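Side-chain contacts in UPF0749 protein MT1873 (Mycobacterium tuberculosis, PDB 3GMG), which is of unknown function but belongs to the UPF0749 (DUF881) family and is predicted to be a membrane protein, this chain being its C-terminal part: residues A[52-57]-A[84-89]; A[59-64]-A[104-109]; A[66-71]-A[77-82]. All coordinates share one frame; numbering follows the deposited sequence.

Interaction 1. Residues A[52-57]-A[84-89]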
loop_
_atom_site.group_PDB
_atom_site.type_symbol
_atom_site.label_atom_id
_atom_site.label_comp_id
_atom_site.label_asym_id
_atom_site.label_seq_id
_atom_site.Cartn_x
_atom_site.Cartn_y
_atom_site.Cartn_z
ATOM N N GLU A 52 5.583 6.567 14.181
ATOM C CA GLU A 52 5.526 5.113 14.275
ATOM C C GLU A 52 4.251 4.655 14.964
ATOM O O GLU A 52 3.655 3.631 14.590
ATOM C CB GLU A 52 6.755 4.595 15.049
ATOM C CG GLU A 52 8.073 4.633 14.258
ATOM C CD GLU A 52 8.724 6.016 14.126
ATOM O OE1 GLU A 52 9.647 6.128 13.286
ATOM O OE2 GLU A 52 8.346 6.982 14.835
ATOM N N VAL A 53 3.841 5.395 15.984
ATOM C CA VAL A 53 2.639 5.063 16.736
ATOM C C VAL A 53 1.402 5.240 15.853
ATOM O O VAL A 53 0.502 4.403 15.874
ATOM C CB VAL A 53 2.494 5.911 18.007
ATOM C CG1 VAL A 53 1.203 5.594 18.730
ATOM C CG2 VAL A 53 3.696 5.690 18.930
ATOM N N MET A 54 1.362 6.310 15.065
ATOM C CA MET A 54 0.213 6.522 14.187
ATOM C C MET A 54 0.164 5.469 13.075
ATOM O O MET A 54 -0.913 4.983 12.690
ATOM C CB MET A 54 0.188 7.948 13.626
ATOM C CG MET A 54 -1.050 8.259 12.795
ATOM S SD MET A 54 -2.635 8.310 13.705
ATOM C CE MET A 54 -2.483 9.926 14.513
ATOM N N ILE A 55 1.325 5.071 12.566
ATOM C CA ILE A 55 1.382 3.985 11.591
ATOM C C ILE A 55 0.852 2.681 12.221
ATOM O O ILE A 55 0.088 1.940 11.587
ATOM C CB ILE A 55 2.821 3.774 11.063
ATOM C CG1 ILE A 55 3.249 4.962 10.205
ATOM C CG2 ILE A 55 2.909 2.471 10.275
ATOM C CD1 ILE A 55 4.757 5.127 10.110
ATOM N N ASP A 56 1.236 2.408 13.466
ATOM C CA ASP A 56 0.707 1.242 14.209
ATOM C C ASP A 56 -0.825 1.293 14.379
ATOM O O ASP A 56 -1.509 0.267 14.261
ATOM C CB ASP A 56 1.350 1.113 15.599
ATOM C CG ASP A 56 2.818 0.675 15.556
ATOM O OD1 ASP A 56 3.315 0.224 14.505
ATOM O OD2 ASP A 56 3.475 0.806 16.615
ATOM N N VAL A 57 -1.382 2.473 14.662
ATOM C CA VAL A 57 -2.834 2.610 14.784
ATOM C C VAL A 57 -3.487 2.168 13.471
ATOM O O VAL A 57 -4.445 1.392 13.461
ATOM C CB VAL A 57 -3.259 4.078 15.100
ATOM C CG1 VAL A 57 -4.776 4.257 14.908
ATOM C CG2 VAL A 57 -2.859 4.497 16.503
ATOM N N THR A 84 -0.560 5.459 2.104
ATOM C CA THR A 84 -0.464 6.519 3.092
ATOM C C THR A 84 0.818 6.386 3.894
ATOM O O THR A 84 1.188 5.289 4.299
ATOM C CB THR A 84 -1.680 6.512 4.036
ATOM O OG1 THR A 84 -2.805 7.052 3.336
ATOM C CG2 THR A 84 -1.406 7.349 5.288
ATOM N N TRP A 85 1.490 7.514 4.095
ATOM C CA TRP A 85 2.726 7.568 4.874
ATOM C C TRP A 85 2.577 8.582 5.984
ATOM O O TRP A 85 1.793 9.524 5.865
ATOM C CB TRP A 85 3.940 7.926 3.989
ATOM C CG TRP A 85 3.745 9.106 3.044
ATOM C CD1 TRP A 85 3.426 9.041 1.715
ATOM C CD2 TRP A 85 3.873 10.508 3.352
ATOM N NE1 TRP A 85 3.337 10.306 1.180
ATOM C CE2 TRP A 85 3.603 11.223 2.161
ATOM C CE3 TRP A 85 4.184 11.224 4.517
ATOM C CZ2 TRP A 85 3.637 12.622 2.103
ATOM C CZ3 TRP A 85 4.204 12.617 4.462
ATOM C CH2 TRP A 85 3.945 13.297 3.259
ATOM N N VAL A 86 3.324 8.371 7.059
ATOM C CA VAL A 86 3.364 9.309 8.176
ATOM C C VAL A 86 4.821 9.626 8.503
ATOM O O VAL A 86 5.621 8.719 8.733
ATOM C CB VAL A 86 2.685 8.731 9.434
ATOM C CG1 VAL A 86 2.599 9.792 10.532
ATOM C CG2 VAL A 86 1.298 8.169 9.092
ATOM N N VAL A 87 5.142 10.913 8.528
ATOM C CA VAL A 87 6.478 11.366 8.941
ATOM C C VAL A 87 6.317 12.495 9.946
ATOM O O VAL A 87 5.199 12.881 10.292
ATOM C CB VAL A 87 7.340 11.831 7.736
ATOM C CG1 VAL A 87 7.512 10.709 6.727
ATOM C CG2 VAL A 87 6.748 13.065 7.083
ATOM N N GLY A 88 7.437 13.001 10.445
ATOM C CA GLY A 88 7.426 14.122 11.348
ATOM C C GLY A 88 7.875 13.770 12.741
ATOM O O GLY A 88 8.663 12.849 12.944
ATOM N N VAL A 89 7.354 14.508 13.708
ATOM C CA VAL A 89 7.788 14.404 15.091
ATOM C C VAL A 89 6.576 14.535 16.004
ATOM O O VAL A 89 5.517 14.979 15.557
ATOM C CB VAL A 89 8.810 15.519 15.431
ATOM C CG1 VAL A 89 10.118 15.305 14.656
ATOM C CG2 VAL A 89 8.229 16.916 15.142
#
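V86 points its side chain at one flank of helix 51-63, where it meets I55 and, more loosely, M54. The closest approach is from I55: its CG1 lies 3.9 Å from V86 CB and about equally far from V86 CG2, so this methylene rests beside the fork of the valine. The two side chains run alongside each other in opposed senses, which carries I55 CD1 on along the strand until it stands 3.9 Å from V86 O. A first torsion of -69° makes this possible, placing I55 CG1 beside the backbone N and swinging the long branch toward the strand. V86's other methyl, CG1, is turned toward M54, 4.3 Å from M54 CB. M54 is a more distant neighbour whose thioether end turns from V86 into the protein. Branched and flexible apolar residues suit these places: V86 offers a short, beta-branched side chain with two methyls, I55 a longer arm that reaches along the strand, and M54 a chain that can bend inward.

Farther out, M54 also touches L93 of strand 92-95, the strand that pairs with 86-87. That sheet holds the valine in place, through backbone hydrogen bonds of W85 with D96 and V87 with T94. D96 also accepts a bond from T84 OG1. W85 and V87 point away from the helix, and the backbone changes direction at G88. The result is alpha-beta packing, with a helix laid against the edge strand of a small three-stranded antiparallel sheet.

Interaction 2. Residues A[59-64]-A[104-109]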
loop_
_atom_site.group_PDB
_atom_site.type_symbol
_atom_site.label_atom_id
_atom_site.label_comp_id
_atom_site.label_asym_id
_atom_site.label_seq_id
_atom_site.Cartn_x
_atom_site.Cartn_y
_atom_site.Cartn_z
ATOM N N ASN A 59 -2.303 0.310 11.017
ATOM C CA ASN A 59 -2.107 -1.104 10.694
ATOM C C ASN A 59 -2.912 -2.021 11.601
ATOM O O ASN A 59 -3.393 -3.074 11.165
ATOM C CB ASN A 59 -0.618 -1.461 10.743
ATOM C CG ASN A 59 0.137 -0.967 9.520
ATOM O OD1 ASN A 59 -0.445 -0.862 8.436
ATOM N ND2 ASN A 59 1.424 -0.686 9.677
ATOM N N GLU A 60 -3.095 -1.644 12.862
ATOM C CA GLU A 60 -3.958 -2.401 13.764
ATOM C C GLU A 60 -5.410 -2.375 13.267
ATOM O O GLU A 60 -6.104 -3.387 13.263
ATOM C CB GLU A 60 -3.864 -1.883 15.208
ATOM C CG GLU A 60 -2.540 -2.256 15.851
ATOM C CD GLU A 60 -2.251 -1.514 17.128
ATOM O OE1 GLU A 60 -3.206 -1.094 17.812
ATOM O OE2 GLU A 60 -1.047 -1.342 17.433
ATOM N N LEU A 61 -5.882 -1.207 12.843
ATOM C CA LEU A 61 -7.241 -1.081 12.336
ATOM C C LEU A 61 -7.426 -1.882 11.045
ATOM O O LEU A 61 -8.449 -2.537 10.869
ATOM C CB LEU A 61 -7.625 0.395 12.121
ATOM C CG LEU A 61 -7.746 1.223 13.409
ATOM C CD1 LEU A 61 -7.813 2.713 13.032
ATOM C CD2 LEU A 61 -8.949 0.778 14.236
ATOM N N ARG A 62 -6.436 -1.813 10.162
ATOM C CA ARG A 62 -6.462 -2.632 8.945
ATOM C C ARG A 62 -6.504 -4.105 9.281
ATOM O O ARG A 62 -7.281 -4.859 8.664
ATOM C CB ARG A 62 -5.243 -2.363 8.096
ATOM C CG ARG A 62 -5.265 -1.069 7.422
ATOM C CD ARG A 62 -3.941 -0.850 6.744
ATOM N NE ARG A 62 -3.952 0.316 5.883
ATOM C CZ ARG A 62 -2.879 1.020 5.540
ATOM N NH1 ARG A 62 -1.675 0.702 6.002
ATOM N NH2 ARG A 62 -3.018 2.064 4.740
ATOM N N ALA A 63 -5.695 -4.526 10.257
ATOM C CA ALA A 63 -5.670 -5.933 10.686
ATOM C C ALA A 63 -7.084 -6.372 11.034
ATOM O O ALA A 63 -7.559 -7.388 10.519
ATOM C CB ALA A 63 -4.703 -6.161 11.873
ATOM N N ALA A 64 -7.791 -5.530 11.809
ATOM C CA ALA A 64 -9.107 -5.811 12.344
ATOM C C ALA A 64 -10.241 -5.655 11.328
ATOM O O ALA A 64 -11.418 -5.711 11.711
ATOM C CB ALA A 64 -9.378 -4.879 13.548
ATOM N N TYR A 104 -5.671 14.014 18.205
ATOM C CA TYR A 104 -6.048 13.387 16.945
ATOM C C TYR A 104 -7.346 12.603 17.108
ATOM O O TYR A 104 -7.637 12.098 18.190
ATOM C CB TYR A 104 -4.953 12.414 16.473
ATOM C CG TYR A 104 -3.531 12.976 16.475
ATOM C CD1 TYR A 104 -2.577 12.511 17.369
ATOM C CD2 TYR A 104 -3.148 13.934 15.558
ATOM C CE1 TYR A 104 -1.281 13.018 17.367
ATOM C CE2 TYR A 104 -1.869 14.445 15.544
ATOM C CZ TYR A 104 -0.951 14.000 16.444
ATOM O OH TYR A 104 0.337 14.514 16.397
ATOM N N SER A 105 -8.082 12.476 16.012
ATOM C CA SER A 105 -9.294 11.635 15.967
ATOM C C SER A 105 -9.153 10.721 14.771
ATOM O O SER A 105 -8.880 11.184 13.667
ATOM C CB SER A 105 -10.545 12.518 15.817
ATOM O OG SER A 105 -11.744 11.794 16.087
ATOM N N ILE A 106 -9.306 9.420 14.986
ATOM C CA ILE A 106 -9.234 8.461 13.890
ATOM C C ILE A 106 -10.584 7.794 13.768
ATOM O O ILE A 106 -11.090 7.258 14.746
ATOM C CB ILE A 106 -8.126 7.409 14.084
ATOM C CG1 ILE A 106 -6.760 8.097 14.275
ATOM C CG2 ILE A 106 -8.096 6.445 12.900
ATOM C CD1 ILE A 106 -6.366 8.301 15.733
ATOM N N LEU A 107 -11.157 7.846 12.577
ATOM C CA LEU A 107 -12.457 7.226 12.278
ATOM C C LEU A 107 -12.197 5.995 11.445
ATOM O O LEU A 107 -11.421 6.034 10.505
ATOM C CB LEU A 107 -13.341 8.180 11.491
ATOM C CG LEU A 107 -13.566 9.563 12.097
ATOM C CD1 LEU A 107 -14.257 10.469 11.103
ATOM C CD2 LEU A 107 -14.445 9.433 13.333
ATOM N N ALA A 108 -12.816 4.887 11.799
ATOM C CA ALA A 108 -12.656 3.639 11.039
ATOM C C ALA A 108 -13.991 2.920 10.945
ATOM O O ALA A 108 -14.707 2.805 11.935
ATOM C CB ALA A 108 -11.657 2.749 11.671
ATOM N N ILE A 109 -14.301 2.448 9.751
ATOM C CA ILE A 109 -15.523 1.696 9.476
ATOM C C ILE A 109 -15.190 0.221 9.439
ATOM O O ILE A 109 -14.268 -0.191 8.728
ATOM C CB ILE A 109 -16.179 2.149 8.175
ATOM C CG1 ILE A 109 -16.751 3.574 8.316
ATOM C CG2 ILE A 109 -17.317 1.188 7.762
ATOM C CD1 ILE A 109 -17.125 4.246 7.013
#
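The end of L61 meets a side branch of I106, their side chains crossing at a slant between helix 51-63 and strand 104-109. The leucine reaches out with one methyl: L61 CD1 lies 3.7 Å from I106 CG2. The same methyl also stands over A108, at 4.1 Å from its CB. I106 and A108 are two residues apart on the strand and point to the same side, toward the helix, whereas L107 between them points away. L61 CD1 is therefore shared between a branched residue and a small one.

Their sizes fit the geometry. The helix comes nearest the strand where L61 CA lies 7.3 Å from A108 CA, and a single methyl on A108 leaves the leucine's end its place. At I106 the methyl CG2, anti to the backbone N, is the branch presented to L61, while CG1 starts beside that N. The second torsion of I106 is 95°, well away from a staggered value, and it turns CD1 away from L61.

The immediate neighbours of L61 and I106 are apolar too. L61 also touches I40 and I69, on the strands flanking 104-109, and M119 of helix 112-119; I106 packs on I42 and I69. On an adjoining flank of the helix, R62 NH1 donates to N59 OD1 at 3.1 Å, a bent bond of 145° that ties the guanidinium back to its own helix. At the strand's end, I109 packs on Y157 of the second subunit.

Residues 99-119 are predicted to form a transmembrane helix, yet here 104-109 is a central strand under a helix. With only methyl groups meeting across it, the contact has no directional bond to fix it and probably relies on close fit and the burial of apolar surface.

Interaction 3. Residues A[66-71]-A[77-82]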
loop_
_atom_site.group_PDB
_atom_site.type_symbol
_atom_site.label_atom_id
_atom_site.label_comp_id
_atom_site.label_asym_id
_atom_site.label_seq_id
_atom_site.Cartn_x
_atom_site.Cartn_y
_atom_site.Cartn_z
ATOM N N ALA A 66 -10.803 -2.962 9.066
ATOM C CA ALA A 66 -11.266 -1.651 8.675
ATOM C C ALA A 66 -11.360 -1.476 7.181
ATOM O O ALA A 66 -10.410 -1.798 6.449
ATOM C CB ALA A 66 -10.371 -0.543 9.270
ATOM N N GLU A 67 -12.484 -0.958 6.718
ATOM C CA GLU A 67 -12.754 -0.760 5.289
ATOM C C GLU A 67 -12.606 0.684 4.812
ATOM O O GLU A 67 -12.601 0.961 3.605
ATOM C CB GLU A 67 -14.152 -1.310 4.955
ATOM C CG GLU A 67 -14.221 -2.806 5.253
ATOM C CD GLU A 67 -15.577 -3.435 5.004
ATOM O OE1 GLU A 67 -16.549 -2.687 4.798
ATOM O OE2 GLU A 67 -15.653 -4.696 4.982
ATOM N N ALA A 68 -12.519 1.626 5.763
ATOM C CA ALA A 68 -12.250 3.009 5.471
ATOM C C ALA A 68 -11.679 3.589 6.745
ATOM O O ALA A 68 -12.112 3.232 7.837
ATOM C CB ALA A 68 -13.534 3.757 5.049
ATOM N N ILE A 69 -10.678 4.462 6.605
ATOM C CA ILE A 69 -10.022 5.109 7.741
ATOM C C ILE A 69 -9.771 6.565 7.396
ATOM O O ILE A 69 -9.328 6.886 6.288
ATOM C CB ILE A 69 -8.677 4.424 8.120
ATOM C CG1 ILE A 69 -8.899 2.945 8.444
ATOM C CG2 ILE A 69 -8.008 5.108 9.334
ATOM C CD1 ILE A 69 -7.581 2.170 8.644
ATOM N N GLN A 70 -10.060 7.447 8.353
ATOM C CA GLN A 70 -9.776 8.869 8.223
ATOM C C GLN A 70 -9.064 9.343 9.472
ATOM O O GLN A 70 -9.438 8.990 10.577
ATOM C CB GLN A 70 -11.093 9.620 8.066
ATOM C CG GLN A 70 -10.982 11.112 7.889
ATOM C CD GLN A 70 -12.301 11.732 7.514
ATOM O OE1 GLN A 70 -13.023 11.246 6.630
ATOM N NE2 GLN A 70 -12.611 12.848 8.151
ATOM N N ILE A 71 -8.019 10.154 9.302
ATOM C CA ILE A 71 -7.302 10.745 10.441
ATOM C C ILE A 71 -7.580 12.243 10.457
ATOM O O ILE A 71 -7.347 12.905 9.459
ATOM C CB ILE A 71 -5.798 10.485 10.341
ATOM C CG1 ILE A 71 -5.539 8.975 10.324
ATOM C CG2 ILE A 71 -5.055 11.141 11.513
ATOM C CD1 ILE A 71 -4.113 8.591 10.014
ATOM N N SER A 77 -8.193 16.929 7.734
ATOM C CA SER A 77 -8.603 15.520 7.597
ATOM C C SER A 77 -7.814 14.840 6.487
ATOM O O SER A 77 -7.521 15.457 5.465
ATOM C CB SER A 77 -10.096 15.409 7.314
ATOM O OG SER A 77 -10.847 16.072 8.312
ATOM N N VAL A 78 -7.481 13.568 6.680
ATOM C CA VAL A 78 -6.788 12.778 5.672
ATOM C C VAL A 78 -7.498 11.437 5.526
ATOM O O VAL A 78 -7.716 10.740 6.501
ATOM C CB VAL A 78 -5.327 12.532 6.046
ATOM C CG1 VAL A 78 -4.617 11.747 4.931
ATOM C CG2 VAL A 78 -4.603 13.863 6.296
ATOM N N ARG A 79 -7.872 11.101 4.299
ATOM C CA ARG A 79 -8.402 9.789 3.967
ATOM C C ARG A 79 -7.237 8.846 3.786
ATOM O O ARG A 79 -6.378 9.066 2.937
ATOM C CB ARG A 79 -9.202 9.867 2.663
ATOM C CG ARG A 79 -9.792 8.524 2.217
ATOM C CD ARG A 79 -10.812 7.984 3.223
ATOM N NE ARG A 79 -11.559 6.848 2.682
ATOM C CZ ARG A 79 -12.593 6.927 1.856
ATOM N NH1 ARG A 79 -13.154 5.797 1.400
ATOM N NH2 ARG A 79 -13.048 8.107 1.447
ATOM N N VAL A 80 -7.193 7.801 4.587
ATOM C CA VAL A 80 -6.102 6.839 4.511
ATOM C C VAL A 80 -6.269 5.946 3.301
ATOM O O VAL A 80 -7.374 5.543 2.949
ATOM C CB VAL A 80 -6.020 5.976 5.791
ATOM C CG1 VAL A 80 -4.956 4.891 5.672
ATOM C CG2 VAL A 80 -5.712 6.852 6.988
ATOM N N GLY A 81 -5.142 5.665 2.645
ATOM C CA GLY A 81 -5.097 4.670 1.582
ATOM C C GLY A 81 -3.879 3.786 1.718
ATOM O O GLY A 81 -3.075 3.931 2.640
ATOM N N VAL A 82 -3.735 2.878 0.755
ATOM C CA VAL A 82 -2.730 1.822 0.844
ATOM C C VAL A 82 -1.304 2.374 0.902
ATOM O O VAL A 82 -0.456 1.823 1.595
ATOM C CB VAL A 82 -2.898 0.803 -0.313
ATOM C CG1 VAL A 82 -2.698 1.483 -1.668
ATOM C CG2 VAL A 82 -1.940 -0.370 -0.125
HETATM O O HOH W 1 -12.045 3.219 1.988
HETATM O O HOH W 2 -9.824 4.782 3.861
#
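A beta hairpin formed by strands 68-72 and 77-79 makes up one margin of the five-stranded antiparallel sheet. I71 and V78 are its hydrogen-bonded pair, joined by I71 N to V78 O and by V78 N to I71 O, each 2.9 Å. Next along, Q70 and R79 form a non-hydrogen-bonded pair, and beyond it V80 N donates to I69 O at 162°. The return link there is opened by water 2, which lies 2.9 Å from I69 N and 2.7 Å from V80 O.

R79 also holds this water. Its bend at the second torsion, 63°, folds the chain over the strand, bringing R79 CD to 3.6 Å from I69 O. R79 NE then donates to water 2 and NH1 to water 1, which also binds E67 O; both waters lie in the guanidinium plane at its edge. R79 NH2 bonds to the carbonyls of A148 and V31. Beside R79 on its face, Q70 NE2 bonds to N72 OD1, as does S77 OG, while Q70 OE1 takes A148 N.

Apolar packing joins I69, I71 and V80. V80 CG2 touches I69 CG2 at 3.7 Å and I71 CD1 at 3.8 Å, and V80 and I71 also meet I58 of helix 51-63.

I69, I71 and V80, all beta-branched, thus pack against helix 51-63, whereas a long arginine with several donors gathers waters and carbonyls, satisfying backbone polar groups where the two strands part.

How the interactions relate
From the N terminus, helix 51-63 supplies the first segments of interactions 1 and 2, one after the other. The chain then enters the hairpin of interaction 3, which closes the shortest loop. Interaction 1 closes next, when 84-89 returns to the helix, and interaction 2 last, when 104-109 enters the main sheet. Interaction 3 nests inside both larger loops, while interactions 1 and 2 cross. M54 connects all three, its SD lying 4.0 Å from I71 CD1 and its CE 3.8 Å from Y104 CG. Strands 68-72 and 104-109 are sheet neighbours; interaction 1 adds the small three-stranded sheet to the helix and the five-stranded sheet.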